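Long-range contacts in 39 kDa initiator binding protein (Trichomonas vaginalis, PDB 1Q87), which recognises the initiator (Inr) element of core promoters in a primitive eukaryote, the chain here being its C-terminal domain: residues T50-R56 against E90-K95; I81-M85 against F101-F105. All coordinates share one frame; numbering follows the deposited sequence.

Contact 1: T50-R56 against E90-K95; sequences TDGTVMR and EQTKSK
Val54 and Lys93 form the antiparallel hydrogen-bonded pair at the heart of a two-stranded sheet, strand 53-55 beside strand 92-94. Val54 N donates to Lys93 O at 3.1 Å and Lys93 N to Val54 O at 3.0 Å. A third backbone bond, Arg56 N to Gln91 O at 2.8 Å, reaches its oxygen from 45° above the carbonyl plane, just where Met55, the N-cap residue, hands the strand over to helix 56-67.

Among the side chains, Arg56 and Lys93 run side by side in the same direction. With CG anti to the backbone N (chi1 -168°) and the chain extended as far as NE, Arg56 lays CD near Glu90 O and NE against Lys93 CE (3.6 Å). Its NH2 goes on to the carbonyls of Ser82 and Met85. Lys93 NZ takes Met85 O as well and bridges Glu90 OE1 at 3.2 Å, meeting the anti side of the carboxylate. At the outer end, Lys95 NZ and Asp51 OD2 make only a long salt bridge, 3.7 Å, their side chains crossing at about a right angle.

Arg56 NE and Lys93 NZ lie 4.5 Å apart, and the two neighbouring cations are probably tolerated because Glu90 balances Lys93 and Met85 O accepts from both side chains.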
loop_
_atom_site.group_PDB
_atom_site.type_symbol
_atom_site.label_atom_id
_atom_site.label_comp_id
_atom_site.label_asym_id
_atom_site.label_seq_id
_atom_site.Cartn_x
_atom_site.Cartn_y
_atom_site.Cartn_z
ATOM N N THR A 50 4.861 23.834 2.706
ATOM C CA THR A 50 5.989 22.882 2.567
ATOM C C THR A 50 6.060 21.797 3.623
ATOM O O THR A 50 6.686 20.751 3.410
ATOM C CB THR A 50 7.391 23.558 2.578
ATOM O OG1 THR A 50 7.425 24.605 3.550
ATOM C CG2 THR A 50 7.745 24.089 1.212
ATOM N N ASP A 51 5.446 22.053 4.770
ATOM C CA ASP A 51 5.443 21.098 5.869
ATOM C C ASP A 51 4.249 21.375 6.746
ATOM O O ASP A 51 3.132 21.589 6.241
ATOM C CB ASP A 51 6.736 21.212 6.682
ATOM C CG ASP A 51 6.712 20.360 7.945
ATOM O OD1 ASP A 51 6.572 20.957 9.039
ATOM O OD2 ASP A 51 6.810 19.103 7.850
ATOM N N GLY A 52 4.484 21.359 8.055
ATOM C CA GLY A 52 3.425 21.638 9.005
ATOM C C GLY A 52 2.422 20.525 9.053
ATOM O O GLY A 52 2.754 19.392 8.740
ATOM N N THR A 53 1.196 20.844 9.452
ATOM C CA THR A 53 0.147 19.855 9.559
ATOM C C THR A 53 -1.123 20.523 9.101
ATOM O O THR A 53 -1.149 21.730 8.915
ATOM C CB THR A 53 -0.061 19.419 11.025
ATOM O OG1 THR A 53 -0.750 20.467 11.721
ATOM C CG2 THR A 53 1.298 19.124 11.741
ATOM N N VAL A 54 -2.182 19.736 8.926
ATOM C CA VAL A 54 -3.495 20.261 8.525
ATOM C C VAL A 54 -4.563 19.399 9.193
ATOM O O VAL A 54 -4.282 18.268 9.602
ATOM C CB VAL A 54 -3.693 20.215 6.977
ATOM C CG1 VAL A 54 -2.650 21.061 6.312
ATOM C CG2 VAL A 54 -3.588 18.763 6.446
ATOM N N MET A 55 -5.773 19.922 9.339
ATOM C CA MET A 55 -6.829 19.134 9.972
ATOM C C MET A 55 -7.003 17.866 9.160
ATOM O O MET A 55 -6.833 17.876 7.932
ATOM C CB MET A 55 -8.160 19.902 10.014
ATOM C CG MET A 55 -8.218 21.062 11.016
ATOM S SD MET A 55 -7.813 20.537 12.695
ATOM C CE MET A 55 -6.048 20.833 12.683
ATOM N N ARG A 56 -7.369 16.788 9.844
ATOM C CA ARG A 56 -7.536 15.496 9.219
ATOM C C ARG A 56 -8.457 15.519 8.010
ATOM O O ARG A 56 -8.098 15.033 6.945
ATOM C CB ARG A 56 -8.059 14.481 10.233
ATOM C CG ARG A 56 -7.979 13.057 9.711
ATOM C CD ARG A 56 -8.593 12.114 10.669
ATOM N NE ARG A 56 -8.257 10.737 10.321
ATOM C CZ ARG A 56 -9.057 9.924 9.651
ATOM N NH1 ARG A 56 -10.247 10.368 9.264
ATOM N NH2 ARG A 56 -8.656 8.680 9.367
ATOM N N GLU A 90 -7.166 10.552 15.599
ATOM C CA GLU A 90 -6.287 11.706 15.407
ATOM C C GLU A 90 -6.957 12.816 14.569
ATOM O O GLU A 90 -7.628 12.559 13.569
ATOM C CB GLU A 90 -4.989 11.255 14.751
ATOM C CG GLU A 90 -4.132 12.397 14.274
ATOM C CD GLU A 90 -2.769 11.925 13.822
ATOM O OE1 GLU A 90 -2.703 11.072 12.899
ATOM O OE2 GLU A 90 -1.766 12.406 14.398
ATOM N N GLN A 91 -6.731 14.054 14.971
ATOM C CA GLN A 91 -7.337 15.215 14.346
ATOM C C GLN A 91 -6.543 15.904 13.265
ATOM O O GLN A 91 -7.062 16.818 12.607
ATOM C CB GLN A 91 -7.644 16.261 15.419
ATOM C CG GLN A 91 -8.509 15.763 16.565
ATOM C CD GLN A 91 -9.041 16.903 17.405
ATOM O OE1 GLN A 91 -9.745 17.785 16.900
ATOM N NE2 GLN A 91 -8.709 16.898 18.688
ATOM N N THR A 92 -5.278 15.535 13.095
ATOM C CA THR A 92 -4.481 16.202 12.070
ATOM C C THR A 92 -3.519 15.257 11.388
ATOM O O THR A 92 -3.253 14.175 11.897
ATOM C CB THR A 92 -3.697 17.425 12.646
ATOM O OG1 THR A 92 -2.477 17.000 13.276
ATOM C CG2 THR A 92 -4.567 18.157 13.655
ATOM N N LYS A 93 -3.011 15.677 10.231
ATOM C CA LYS A 93 -2.087 14.865 9.453
ATOM C C LYS A 93 -0.914 15.670 8.997
ATOM O O LYS A 93 -0.988 16.899 8.953
ATOM C CB LYS A 93 -2.824 14.240 8.237
ATOM C CG LYS A 93 -3.253 12.749 8.421
ATOM C CD LYS A 93 -3.954 12.425 9.735
ATOM C CE LYS A 93 -4.666 11.065 9.762
ATOM N NZ LYS A 93 -3.846 9.854 10.194
ATOM N N SER A 94 0.179 14.987 8.660
ATOM C CA SER A 94 1.357 15.694 8.209
ATOM C C SER A 94 1.933 15.053 6.960
ATOM O O SER A 94 1.401 14.055 6.461
ATOM C CB SER A 94 2.418 15.749 9.323
ATOM O OG SER A 94 3.198 14.568 9.381
ATOM N N LYS A 95 3.026 15.620 6.464
ATOM C CA LYS A 95 3.635 15.115 5.262
ATOM C C LYS A 95 3.931 13.630 5.478
ATOM O O LYS A 95 3.599 12.814 4.642
ATOM C CB LYS A 95 4.936 15.879 4.921
ATOM C CG LYS A 95 5.254 15.873 3.410
ATOM C CD LYS A 95 6.703 16.256 3.003
ATOM C CE LYS A 95 7.305 17.372 3.849
ATOM N NZ LYS A 95 7.900 16.804 5.112
#

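Contact 2: I81-M85 against F101-F105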
loop_
_atom_site.group_PDB
_atom_site.type_symbol
_atom_site.label_atom_id
_atom_site.label_comp_id
_atom_site.label_asym_id
_atom_site.label_seq_id
_atom_site.Cartn_x
_atom_site.Cartn_y
_atom_site.Cartn_z
ATOM N N ILE A 81 -9.792 6.540 1.719
ATOM C CA ILE A 81 -8.608 7.161 2.263
ATOM C C ILE A 81 -8.680 7.299 3.797
ATOM O O ILE A 81 -7.723 6.988 4.511
ATOM C CB ILE A 81 -8.387 8.531 1.595
ATOM C CG1 ILE A 81 -8.094 8.306 0.102
ATOM C CG2 ILE A 81 -7.195 9.265 2.239
ATOM C CD1 ILE A 81 -8.026 9.585 -0.751
ATOM N N SER A 82 -9.822 7.743 4.297
ATOM C CA SER A 82 -9.989 7.925 5.722
ATOM C C SER A 82 -9.751 6.614 6.480
ATOM O O SER A 82 -9.202 6.645 7.588
ATOM C CB SER A 82 -11.373 8.462 6.024
ATOM O OG SER A 82 -11.580 8.473 7.419
ATOM N N ALA A 83 -10.148 5.482 5.881
ATOM C CA ALA A 83 -9.980 4.163 6.482
ATOM C C ALA A 83 -8.555 3.692 6.427
ATOM O O ALA A 83 -8.122 2.958 7.295
ATOM C CB ALA A 83 -10.860 3.140 5.803
ATOM N N ILE A 84 -7.834 4.077 5.393
ATOM C CA ILE A 84 -6.454 3.676 5.308
ATOM C C ILE A 84 -5.586 4.533 6.239
ATOM O O ILE A 84 -4.681 4.009 6.927
ATOM C CB ILE A 84 -5.963 3.722 3.842
ATOM C CG1 ILE A 84 -6.719 2.670 3.045
ATOM C CG2 ILE A 84 -4.480 3.366 3.736
ATOM C CD1 ILE A 84 -6.500 2.773 1.555
ATOM N N MET A 85 -5.868 5.831 6.303
ATOM C CA MET A 85 -5.077 6.709 7.176
ATOM C C MET A 85 -5.448 6.656 8.670
ATOM O O MET A 85 -5.855 7.671 9.268
ATOM C CB MET A 85 -5.165 8.154 6.712
ATOM C CG MET A 85 -4.619 8.361 5.349
ATOM S SD MET A 85 -4.633 10.096 4.951
ATOM C CE MET A 85 -3.078 10.237 4.068
ATOM N N PHE A 101 1.115 6.906 3.063
ATOM C CA PHE A 101 -0.007 6.549 2.193
ATOM C C PHE A 101 0.415 6.288 0.762
ATOM O O PHE A 101 -0.012 5.317 0.147
ATOM C CB PHE A 101 -1.071 7.638 2.245
ATOM C CG PHE A 101 -2.306 7.309 1.493
ATOM C CD1 PHE A 101 -3.145 6.300 1.931
ATOM C CD2 PHE A 101 -2.622 7.986 0.322
ATOM C CE1 PHE A 101 -4.281 5.959 1.215
ATOM C CE2 PHE A 101 -3.762 7.651 -0.402
ATOM C CZ PHE A 101 -4.589 6.635 0.048
ATOM N N LEU A 102 1.256 7.149 0.231
ATOM C CA LEU A 102 1.749 6.989 -1.126
ATOM C C LEU A 102 2.741 5.796 -1.199
ATOM O O LEU A 102 2.865 5.114 -2.228
ATOM C CB LEU A 102 2.415 8.313 -1.592
ATOM C CG LEU A 102 1.450 9.474 -1.984
ATOM C CD1 LEU A 102 2.172 10.797 -2.030
ATOM C CD2 LEU A 102 0.813 9.195 -3.361
ATOM N N ALA A 103 3.420 5.533 -0.093
ATOM C CA ALA A 103 4.388 4.432 -0.008
ATOM C C ALA A 103 3.652 3.106 -0.106
ATOM O O ALA A 103 4.123 2.204 -0.765
ATOM C CB ALA A 103 5.167 4.490 1.312
ATOM N N MET A 104 2.505 3.001 0.552
ATOM C CA MET A 104 1.709 1.772 0.505
ATOM C C MET A 104 1.046 1.538 -0.839
ATOM O O MET A 104 1.146 0.446 -1.386
ATOM C CB MET A 104 0.591 1.764 1.553
ATOM C CG MET A 104 1.071 1.921 2.992
ATOM S SD MET A 104 -0.315 1.813 4.073
ATOM C CE MET A 104 -0.749 3.610 4.199
ATOM N N PHE A 105 0.396 2.567 -1.382
ATOM C CA PHE A 105 -0.342 2.409 -2.633
ATOM C C PHE A 105 -0.065 3.345 -3.818
ATOM O O PHE A 105 -0.841 3.359 -4.757
ATOM C CB PHE A 105 -1.809 2.467 -2.337
ATOM C CG PHE A 105 -2.264 1.480 -1.320
ATOM C CD1 PHE A 105 -2.312 0.104 -1.613
ATOM C CD2 PHE A 105 -2.728 1.922 -0.091
ATOM C CE1 PHE A 105 -2.823 -0.808 -0.675
ATOM C CE2 PHE A 105 -3.248 1.024 0.863
ATOM C CZ PHE A 105 -3.298 -0.333 0.580
#
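The last turn of helix 74-84 faces helix 95-105 with no hydrogen bond between the segments, the nearest CA atoms being those of Met85 and Phe101 at 7.1 Å, and Met85 is the first residue to leave helical geometry. Phe101 is the hub. Its CG stands anti to the backbone N (chi1 -175°), which carries the ring across to the other helix, where Ile81 and Met85 lie over one face and Ile84 meets an edge.

At that edge, Ile84 CG2 lies in the ring plane, 3.6 Å from Phe101 CE1. Ile81 comes from the face, CG2 standing 4.3 Å above the plane of the Phe101 ring toward the rim, while its CG1 approaches Phe101 CZ at 3.9 Å. Met85 adds a Met-aromatic contact, its SD above the same face but distant, 5.3 Å from the Phe101 ring centroid and 24° off the normal. The bend at chi3 (141°) brings Met85 CE to 3.8 Å from Phe101 CB.

Ile84 also serves the next turn of helix 95-105. Its CG2 touches Met104 CE at 3.8 Å and lies at the edge of the Phe105 ring, and its CD1 packs on Phe105 CE2 at 3.8 Å. Met104 CB sits above one face of that ring, toward its rim. Around this cluster, Ile111 of helix 111-123 touches Phe101 and Phe105, Ile115 touches Ile84 and Phe105, and Phe67 of helix 56-67 touches Phe101.

All six touching residues are buried, and every side-chain contact between the segments is apolar or sulfur-aromatic; the two helices are thus joined by shape and hydrophobic burial, with the branched Ile84 fitted against both aromatic edges.

In the fold
Contact 1 lies on the surface and contact 2 in the core, their centres about 14 Å apart, and Arg56 and Lys93 join them directly. Arg56 NH2 is 2.8 Å from Ser82 O and 3.0 Å from Met85 O, both probable hydrogen bonds to carbonyls at the C-terminal end of helix 74-84, and Lys93 NZ also bonds Met85 O. The positive charge of the guanidinium would suit the negative end of that helix dipole. Chain order adds a further tie: strand 92-94 falls between the two paired helices, 74-84 and 95-105, in the sequence. Leu59 of helix 56-67 touches Val54 and Lys93 in contact 1 and Met85 in contact 2.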